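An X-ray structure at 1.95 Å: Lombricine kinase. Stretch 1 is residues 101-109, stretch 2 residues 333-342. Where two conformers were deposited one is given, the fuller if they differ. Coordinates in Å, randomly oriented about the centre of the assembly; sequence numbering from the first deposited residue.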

# COMPACT_ATOMS: atom_id res chain seq x y z
N SER A 101 3.05 29.86 -30.86
CA SER A 101 3.46 30.69 -32.00
C SER A 101 4.98 30.87 -32.07
O SER A 101 5.53 31.17 -33.13
N LYS A 102 5.66 30.67 -30.94
CA LYS A 102 7.12 30.80 -30.87
C LYS A 102 7.84 29.59 -31.47
O LYS A 102 9.07 29.58 -31.58
N LEU A 103 7.08 28.58 -31.86
CA LEU A 103 7.66 27.33 -32.32
C LEU A 103 8.13 27.41 -33.76
O LEU A 103 7.57 28.13 -34.58
N VAL A 104 9.15 26.62 -34.06
CA VAL A 104 9.72 26.57 -35.40
C VAL A 104 9.60 25.16 -35.94
O VAL A 104 10.15 24.23 -35.35
N GLY A 105 8.87 24.99 -37.04
CA GLY A 105 8.78 23.71 -37.72
C GLY A 105 7.97 22.65 -37.00
O GLY A 105 8.22 21.45 -37.17
N GLY A 106 6.97 23.07 -36.24
CA GLY A 106 6.20 22.14 -35.43
C GLY A 106 5.18 21.29 -36.17
O GLY A 106 4.18 20.88 -35.59
N GLN A 107 5.41 21.04 -37.46
CA GLN A 107 4.55 20.14 -38.22
C GLN A 107 5.41 19.09 -38.91
O GLN A 107 6.13 19.40 -39.86
N PHE A 108 5.33 17.86 -38.42
CA PHE A 108 6.15 16.80 -38.96
C PHE A 108 5.51 16.19 -40.18
O PHE A 108 4.30 16.28 -40.39
N ASP A 109 6.36 15.57 -40.99
CA ASP A 109 5.95 14.74 -42.09
C ASP A 109 5.20 13.57 -41.50
O ASP A 109 5.74 12.78 -40.72
N GLU A 333 8.52 25.11 -21.30
CA GLU A 333 7.60 24.19 -21.97
C GLU A 333 7.74 24.32 -23.48
O GLU A 333 7.82 23.33 -24.20
N ARG A 334 7.78 25.57 -23.94
CA ARG A 334 7.93 25.86 -25.35
C ARG A 334 9.27 25.32 -25.84
O ARG A 334 9.35 24.73 -26.90
N GLU A 335 10.32 25.50 -25.05
CA GLU A 335 11.65 25.02 -25.43
C GLU A 335 11.73 23.50 -25.54
O GLU A 335 12.41 22.97 -26.42
N PHE A 336 11.04 22.80 -24.65
CA PHE A 336 11.07 21.34 -24.68
C PHE A 336 10.38 20.81 -25.91
O PHE A 336 10.84 19.83 -26.52
N VAL A 337 9.27 21.44 -26.27
CA VAL A 337 8.57 21.12 -27.51
C VAL A 337 9.49 21.38 -28.70
O VAL A 337 9.47 20.63 -29.67
N GLN A 338 10.29 22.45 -28.62
CA GLN A 338 11.22 22.77 -29.71
C GLN A 338 12.34 21.75 -29.78
O GLN A 338 12.78 21.38 -30.88
N LEU A 339 12.78 21.29 -28.61
CA LEU A 339 13.82 20.27 -28.52
C LEU A 339 13.32 18.96 -29.13
O LEU A 339 14.08 18.24 -29.78
N LEU A 340 12.04 18.66 -28.92
CA LEU A 340 11.43 17.48 -29.50
C LEU A 340 11.30 17.64 -31.00
O LEU A 340 11.63 16.74 -31.78
N ILE A 341 10.81 18.79 -31.41
CA ILE A 341 10.72 19.12 -32.83
C ILE A 341 12.09 18.91 -33.50
O ILE A 341 12.19 18.22 -34.49
N ASP A 342 13.13 19.49 -32.92
CA ASP A 342 14.46 19.43 -33.54
C ASP A 342 14.99 18.00 -33.56
O ASP A 342 15.56 17.57 -34.55

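The loop of stretch 1 lies along one side of the helix of stretch 2, touching Arg 334, Val 337, Gln 338 and Ile 341. Leu 103 is the main bump. Its CA-to-CB bond points sideways, but the m,t rotamer carries its forked end to the helix, where CD1 meets Val 337 CG1 at 3.7 Å and CD2 lies 3.7 Å from Arg 334 O and 4.0 Å from Ile 341 CD1. A branched, apolar tip suits this buried hollow.

Ile 341, also m,t, fills the next one. Its CG2 reaches to 3.4 Å from Val 104 O, and its CD1 comes within 3.6 Å of Gly 106 CA, a close fit against a residue with no side chain; a CB modelled in ideal geometry on Gly 106 would sit a tight 3.5 Å from Ile 341 CD1. Beyond it, Phe 108 (chi1 m) presents its ring edge, CZ lying 3.6 Å from Ile 341 CA.

Gln 338 (t,p) clasps the loop backbone with both ends of its amide: Val 104 N donates to OE1 (2.9 Å), and NE2 donates to Val 104 O (3.1 Å). Asp 342 OD1 also accepts from Gln 338 NE2 (2.8 Å). Water 1 donates to Lys 102 O (2.7 Å) and Gln 338 OE1 (2.9 Å) and accepts from Arg 334 NH1 (3.0 Å).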

# COMPACT_ATOMS: atom_id res chain seq x y z
CB SER A 101 2.77 32.06 -31.96
OG SER A 101 3.38 32.93 -31.02
CB LYS A 102 7.58 31.00 -29.42
CG LYS A 102 7.21 32.35 -28.82
CD LYS A 102 7.51 32.40 -27.32
CE LYS A 102 8.98 32.68 -27.04
NZ LYS A 102 9.21 33.13 -25.63
CB LEU A 103 6.64 26.19 -32.19
CG LEU A 103 6.36 25.71 -30.77
CD1 LEU A 103 5.32 24.60 -30.80
CD2 LEU A 103 7.63 25.22 -30.11
CB VAL A 104 11.20 26.99 -35.39
CG1 VAL A 104 11.81 26.88 -36.79
CG2 VAL A 104 11.34 28.41 -34.85
CB GLN A 107 3.74 20.89 -39.28
CG GLN A 107 3.08 19.96 -40.31
CD GLN A 107 2.01 19.06 -39.71
OE1 GLN A 107 0.94 19.52 -39.30
NE2 GLN A 107 2.27 17.75 -39.69
CB PHE A 108 6.37 15.70 -37.93
CG PHE A 108 7.02 16.16 -36.68
CD1 PHE A 108 6.36 16.05 -35.47
CD2 PHE A 108 8.30 16.69 -36.71
CE1 PHE A 108 6.97 16.46 -34.31
CE2 PHE A 108 8.90 17.10 -35.55
CZ PHE A 108 8.24 16.99 -34.35
CB ASP A 109 7.21 14.29 -42.86
CG ASP A 109 6.88 13.51 -44.11
OD1 ASP A 109 5.77 12.95 -44.17
OD2 ASP A 109 7.74 13.42 -45.02
CB GLU A 333 6.16 24.49 -21.56
CG GLU A 333 5.85 24.21 -20.11
CD GLU A 333 6.13 25.40 -19.21
OE1 GLU A 333 6.65 26.41 -19.71
OE2 GLU A 333 5.81 25.31 -18.01
CB ARG A 334 7.81 27.36 -25.60
CG ARG A 334 7.85 27.77 -27.06
CD ARG A 334 9.26 27.96 -27.57
NE ARG A 334 9.97 28.96 -26.78
CZ ARG A 334 11.21 29.38 -27.01
NH1 ARG A 334 11.91 28.89 -28.02
NH2 ARG A 334 11.75 30.29 -26.22
CB GLU A 335 12.71 25.52 -24.46
CG GLU A 335 13.10 26.98 -24.68
CD GLU A 335 14.18 27.47 -23.74
OE1 GLU A 335 14.15 27.10 -22.54
OE2 GLU A 335 15.07 28.22 -24.19
CB PHE A 336 10.42 20.76 -23.42
CG PHE A 336 11.38 20.59 -22.28
CD1 PHE A 336 11.13 21.19 -21.07
CD2 PHE A 336 12.53 19.84 -22.44
CE1 PHE A 336 12.01 21.03 -20.02
CE2 PHE A 336 13.42 19.68 -21.39
CZ PHE A 336 13.15 20.27 -20.18
CB VAL A 337 7.29 21.97 -27.69
CG1 VAL A 337 6.58 21.59 -28.98
CG2 VAL A 337 6.36 21.78 -26.50
CB GLN A 338 11.81 24.17 -29.54
CG GLN A 338 12.62 24.59 -30.74
CD GLN A 338 11.77 24.63 -31.98
OE1 GLN A 338 10.78 25.34 -32.02
NE2 GLN A 338 12.16 23.86 -33.00
CB LEU A 339 14.24 20.05 -27.07
CG LEU A 339 15.16 18.84 -26.83
CD1 LEU A 339 16.52 19.08 -27.48
CD2 LEU A 339 15.32 18.55 -25.36
CB LEU A 340 10.03 17.24 -28.91
CG LEU A 340 9.26 16.07 -29.52
CD1 LEU A 340 9.81 14.75 -29.03
CD2 LEU A 340 7.79 16.18 -29.19
CB ILE A 341 10.25 20.56 -33.03
CG1 ILE A 341 8.80 20.70 -32.58
CG2 ILE A 341 10.38 20.96 -34.46
CD1 ILE A 341 8.31 22.11 -32.49
CB ASP A 342 15.45 20.32 -32.78
CG ASP A 342 15.10 21.78 -32.89
OD1 ASP A 342 14.29 22.15 -33.77
OD2 ASP A 342 15.65 22.56 -32.08
O HOH W 1 10.67 27.72 -30.44